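Local coordinates for proteasome assembly chaperone family protein (Thermoplasma acidophilum, PDB 3GAA), which is of unknown function but may act as a chaperone in proteasome assembly, at residues G35-G40 with T187-D192; F140-K145 with G182-T187. One frame throughout, in Å; residues are numbered along the deposited sequence.

Contact 1. Residues G35-G40 with T187-D192; sequences GSTPTG and TPTSVD
Thr-37 and Thr-39 meet Thr-189 without any flat side chain between them, so there are no stacked faces or ring edges to assign. The puckered, saturated ring of Pro-38 sits at the margin of the contact, with its CD 4.5 Å from Thr-189 OG1. The packing is therefore made by threonine branches. Thr-37 comes in at a slant to Thr-189, with Thr-37 CG2 3.5 Å from Thr-189 CG2. Thr-37 CB is close to the same methyl, at 3.6 Å. The Thr-39 and Thr-189 side chains meet tip to tip, though the spacing of their methyls in the model is doubtful. Two residues earlier in the strand, Thr-187 CG2 is 4.1 Å from Thr-39 OG1.

No hydrogen bond joins the two segments. The polar bond is internal to 35-40: Thr-39 N donates to Thr-37 OG1 (3.2 Å, 161° at the hydrogen). A chi1 of 85° places OG1 between the backbone N and the carbonyl carbon, and there it caps the start of helix 39-51. An alanine in place of Thr-37 would probably leave the Thr-39 N-H without this acceptor and thin the packing on the Thr-189 methyl, where only CB would remain of this side chain.

The contact is buried. Thr-187 and Thr-189 are backbone-bonded to strand 121-130, whose Pro-129 also touches Thr-37. Ala-198 of helix 196-210 packs on both Thr-39 and Thr-189. Pro-38 rests on helix 219-243, part of a predicted coiled coil.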
loop_
_atom_site.group_PDB
_atom_site.type_symbol
_atom_site.label_atom_id
_atom_site.label_comp_id
_atom_site.label_asym_id
_atom_site.label_seq_id
_atom_site.Cartn_x
_atom_site.Cartn_y
_atom_site.Cartn_z
ATOM N N GLY A 35 -6.193 28.210 25.449
ATOM C CA GLY A 35 -7.625 28.487 25.205
ATOM C C GLY A 35 -8.023 29.944 25.427
ATOM O O GLY A 35 -7.259 30.868 25.084
ATOM N N SER A 36 -9.215 30.178 25.995
ATOM C CA SER A 36 -9.644 31.582 26.295
ATOM C C SER A 36 -8.766 32.136 27.385
ATOM O O SER A 36 -7.830 32.896 27.107
ATOM C CB SER A 36 -11.123 31.719 26.688
ATOM O OG SER A 36 -11.706 30.484 27.074
ATOM N N THR A 37 -8.981 31.681 28.605
ATOM C CA THR A 37 -8.078 32.044 29.701
ATOM C C THR A 37 -6.693 31.488 29.410
ATOM O O THR A 37 -6.549 30.609 28.595
ATOM C CB THR A 37 -8.607 31.515 31.043
ATOM O OG1 THR A 37 -8.190 30.158 31.247
ATOM C CG2 THR A 37 -10.167 31.583 31.076
ATOM N N PRO A 38 -5.666 32.030 30.061
ATOM C CA PRO A 38 -4.309 31.455 30.050
ATOM C C PRO A 38 -4.066 30.411 31.151
ATOM O O PRO A 38 -2.934 29.910 31.250
ATOM C CB PRO A 38 -3.417 32.669 30.334
ATOM C CG PRO A 38 -4.247 33.562 31.171
ATOM C CD PRO A 38 -5.709 33.271 30.856
ATOM N N THR A 39 -5.089 30.067 31.960
ATOM C CA THR A 39 -4.813 29.339 33.162
ATOM C C THR A 39 -4.395 27.875 32.946
ATOM O O THR A 39 -3.607 27.380 33.725
ATOM C CB THR A 39 -5.848 29.548 34.326
ATOM O OG1 THR A 39 -6.605 28.378 34.537
ATOM C CG2 THR A 39 -6.765 30.717 34.148
ATOM N N GLY A 40 -4.842 27.185 31.905
ATOM C CA GLY A 40 -4.300 25.844 31.611
ATOM C C GLY A 40 -2.779 25.777 31.372
ATOM O O GLY A 40 -2.082 24.967 31.990
ATOM N N THR A 187 -11.771 26.723 36.408
ATOM C CA THR A 187 -11.792 27.697 37.474
ATOM C C THR A 187 -12.042 29.087 36.884
ATOM O O THR A 187 -11.519 29.391 35.874
ATOM C CB THR A 187 -10.501 27.600 38.288
ATOM O OG1 THR A 187 -10.742 28.145 39.581
ATOM C CG2 THR A 187 -9.353 28.353 37.619
ATOM N N PRO A 188 -12.888 29.907 37.503
ATOM C CA PRO A 188 -13.071 31.238 36.953
ATOM C C PRO A 188 -11.775 32.020 37.016
ATOM O O PRO A 188 -11.068 31.974 38.015
ATOM C CB PRO A 188 -14.098 31.879 37.884
ATOM C CG PRO A 188 -14.537 30.840 38.845
ATOM C CD PRO A 188 -13.542 29.753 38.818
ATOM N N THR A 189 -11.468 32.750 35.968
ATOM C CA THR A 189 -10.242 33.517 35.951
ATOM C C THR A 189 -10.431 34.913 35.292
ATOM O O THR A 189 -11.132 35.058 34.290
ATOM C CB THR A 189 -9.037 32.628 35.379
ATOM O OG1 THR A 189 -8.090 33.429 34.657
ATOM C CG2 THR A 189 -9.515 31.501 34.536
ATOM N N SER A 190 -9.836 35.939 35.884
ATOM C CA SER A 190 -10.017 37.321 35.436
ATOM C C SER A 190 -9.451 37.596 34.044
ATOM O O SER A 190 -8.288 37.326 33.763
ATOM C CB SER A 190 -9.293 38.246 36.429
ATOM O OG SER A 190 -9.233 39.581 35.945
ATOM N N VAL A 191 -10.227 38.199 33.171
ATOM C CA VAL A 191 -9.693 38.469 31.826
ATOM C C VAL A 191 -8.711 39.653 31.767
ATOM O O VAL A 191 -7.663 39.549 31.156
ATOM C CB VAL A 191 -10.810 38.614 30.747
ATOM C CG1 VAL A 191 -11.212 37.254 30.247
ATOM C CG2 VAL A 191 -12.017 39.372 31.290
ATOM N N ASP A 192 -9.016 40.784 32.374
ATOM C CA ASP A 192 -8.097 41.934 32.220
ATOM C C ASP A 192 -6.785 41.739 33.003
ATOM O O ASP A 192 -5.723 41.713 32.400
ATOM C CB ASP A 192 -8.767 43.285 32.600
ATOM C CG ASP A 192 -9.794 43.783 31.524
ATOM O OD1 ASP A 192 -9.861 45.028 31.278
ATOM O OD2 ASP A 192 -10.524 42.929 30.927
#

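Contact 2. Residues F140-K145 with G182-T187; sequences FAVAEK and GLSFIT
Val-142 CG1 rests in the shallow hollow formed by Ile-186 CD1 and Ser-184 CB of the neighbouring strand. It lies 3.5 Å from Ile-186 CD1 and 4.1 Å from Ser-184 CB. Ile-186 CG1 stands beside its backbone N (chi1 -49°), and the branch ends against the valine. Ala-141 and Phe-185 pair on the other face of the sheet. Ala-141 CB lies obliquely to the Phe-185 ring, 4.1 Å from CD1. Leu-183 CD2 lies over one face of this ring, toward the rim, and Phe-140 O lies at the ring edge, in its plane. Next along, Ala-143 CB meets Leu-183 CB at 3.6 Å.

The strands are antiparallel. Phe-140 with Ile-186 and Val-142 with Ser-184 are hydrogen-bonded pairs, each joined by two N-H...O bonds. Ala-141 with Phe-185 is the non-hydrogen-bonded pair between them. Phe-185 CA makes a CA-H...O contact with Phe-140 O, 3.3 Å.

Strand 140-142 lies in the sheet between strands 181-190 and 157-158. Phe-185 meets the ring of Phe-151 from helix 145-153 and also touches helix 196-210. Val-142 packs on Leu-172 of helix 166-178 and on Leu-75 of the second subunit.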
loop_
_atom_site.group_PDB
_atom_site.type_symbol
_atom_site.label_atom_id
_atom_site.label_comp_id
_atom_site.label_asym_id
_atom_site.label_seq_id
_atom_site.Cartn_x
_atom_site.Cartn_y
_atom_site.Cartn_z
ATOM N N PHE A 140 -14.721 23.898 39.330
ATOM C CA PHE A 140 -15.684 22.998 38.737
ATOM C C PHE A 140 -14.983 21.890 38.087
ATOM O O PHE A 140 -13.787 21.973 37.839
ATOM C CB PHE A 140 -16.576 23.704 37.743
ATOM C CG PHE A 140 -17.253 24.852 38.324
ATOM C CD1 PHE A 140 -18.412 24.672 39.074
ATOM C CD2 PHE A 140 -16.685 26.093 38.245
ATOM C CE1 PHE A 140 -19.055 25.784 39.700
ATOM C CE2 PHE A 140 -17.315 27.212 38.836
ATOM C CZ PHE A 140 -18.502 27.063 39.565
ATOM N N ALA A 141 -15.759 20.847 37.850
ATOM C CA ALA A 141 -15.315 19.628 37.216
ATOM C C ALA A 141 -16.291 19.156 36.136
ATOM O O ALA A 141 -17.530 19.155 36.326
ATOM C CB ALA A 141 -15.186 18.557 38.235
ATOM N N VAL A 142 -15.743 18.700 35.009
ATOM C CA VAL A 142 -16.482 17.762 34.200
ATOM C C VAL A 142 -15.804 16.410 34.352
ATOM O O VAL A 142 -14.632 16.286 34.089
ATOM C CB VAL A 142 -16.687 18.224 32.759
ATOM C CG1 VAL A 142 -16.156 19.654 32.520
ATOM C CG2 VAL A 142 -16.167 17.186 31.807
ATOM N N ALA A 143 -16.548 15.435 34.888
ATOM C CA ALA A 143 -16.103 14.048 35.026
ATOM C C ALA A 143 -17.329 13.138 34.933
ATOM O O ALA A 143 -18.431 13.607 34.788
ATOM C CB ALA A 143 -15.378 13.837 36.342
ATOM N N GLU A 144 -17.132 11.830 35.011
ATOM C CA GLU A 144 -18.244 10.889 35.090
ATOM C C GLU A 144 -18.807 10.791 36.489
ATOM O O GLU A 144 -18.111 11.080 37.459
ATOM C CB GLU A 144 -17.787 9.524 34.648
ATOM C CG GLU A 144 -17.409 9.528 33.170
ATOM C CD GLU A 144 -16.840 8.192 32.706
ATOM O OE1 GLU A 144 -15.629 7.900 33.001
ATOM O OE2 GLU A 144 -17.598 7.439 32.049
ATOM N N LYS A 145 -20.070 10.361 36.578
ATOM C CA LYS A 145 -20.856 10.422 37.810
ATOM C C LYS A 145 -20.086 9.905 39.009
ATOM O O LYS A 145 -19.955 10.574 40.022
ATOM C CB LYS A 145 -22.171 9.651 37.672
ATOM C CG LYS A 145 -23.388 10.529 37.331
ATOM C CD LYS A 145 -24.743 9.898 37.856
ATOM C CE LYS A 145 -25.990 10.874 37.730
ATOM N NZ LYS A 145 -26.798 10.767 36.440
ATOM N N GLY A 182 -11.089 10.314 32.056
ATOM C CA GLY A 182 -10.754 11.680 31.672
ATOM C C GLY A 182 -11.630 12.657 32.456
ATOM O O GLY A 182 -12.834 12.445 32.520
ATOM N N LEU A 183 -11.043 13.648 33.133
ATOM C CA LEU A 183 -11.834 14.736 33.646
ATOM C C LEU A 183 -11.203 16.004 33.319
ATOM O O LEU A 183 -10.111 16.025 32.818
ATOM C CB LEU A 183 -12.130 14.674 35.138
ATOM C CG LEU A 183 -11.042 14.490 36.148
ATOM C CD1 LEU A 183 -10.555 13.025 36.051
ATOM C CD2 LEU A 183 -9.982 15.502 35.877
ATOM N N SER A 184 -11.945 17.065 33.556
ATOM C CA SER A 184 -11.448 18.395 33.422
ATOM C C SER A 184 -11.745 19.212 34.703
ATOM O O SER A 184 -12.772 19.010 35.317
ATOM C CB SER A 184 -12.071 19.034 32.192
ATOM O OG SER A 184 -11.986 20.435 32.345
ATOM N N PHE A 185 -10.827 20.084 35.128
ATOM C CA PHE A 185 -11.153 21.069 36.148
ATOM C C PHE A 185 -11.180 22.459 35.487
ATOM O O PHE A 185 -10.319 22.789 34.649
ATOM C CB PHE A 185 -10.109 21.052 37.255
ATOM C CG PHE A 185 -10.086 19.790 38.081
ATOM C CD1 PHE A 185 -11.200 19.373 38.774
ATOM C CD2 PHE A 185 -8.950 19.071 38.208
ATOM C CE1 PHE A 185 -11.187 18.279 39.536
ATOM C CE2 PHE A 185 -8.931 17.929 38.989
ATOM C CZ PHE A 185 -10.055 17.538 39.634
ATOM N N ILE A 186 -12.192 23.250 35.836
ATOM C CA ILE A 186 -12.304 24.615 35.373
ATOM C C ILE A 186 -12.440 25.592 36.547
ATOM O O ILE A 186 -13.114 25.345 37.567
ATOM C CB ILE A 186 -13.488 24.826 34.425
ATOM C CG1 ILE A 186 -13.506 23.761 33.312
ATOM C CG2 ILE A 186 -13.361 26.177 33.785
ATOM C CD1 ILE A 186 -14.366 22.508 33.637
ATOM N N THR A 187 -11.771 26.723 36.408
ATOM C CA THR A 187 -11.792 27.697 37.474
ATOM C C THR A 187 -12.042 29.087 36.884
ATOM O O THR A 187 -11.519 29.391 35.874
ATOM C CB THR A 187 -10.501 27.600 38.288
ATOM O OG1 THR A 187 -10.742 28.145 39.581
ATOM C CG2 THR A 187 -9.353 28.353 37.619
#

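Contacts 1 and 2 use successive parts of strand 181-190 and share Thr-187. Their centres are about 16 Å apart, and each lies about 13 Å from the centre of the chain. Contact 2 is nested within the chain loop that contact 1 closes. It sets the strand into the sheet beside 140-142, whereas contact 1 packs the end of the same strand on the start of helix 39-51. Helix 196-210 spans both: it touches Leu-183 and Phe-185, then Thr-187 and Thr-189. The second subunit packs on contact 2, but no other chain of the assembly touches contact 1. Both contacts are structural packing within the PAC2 family region.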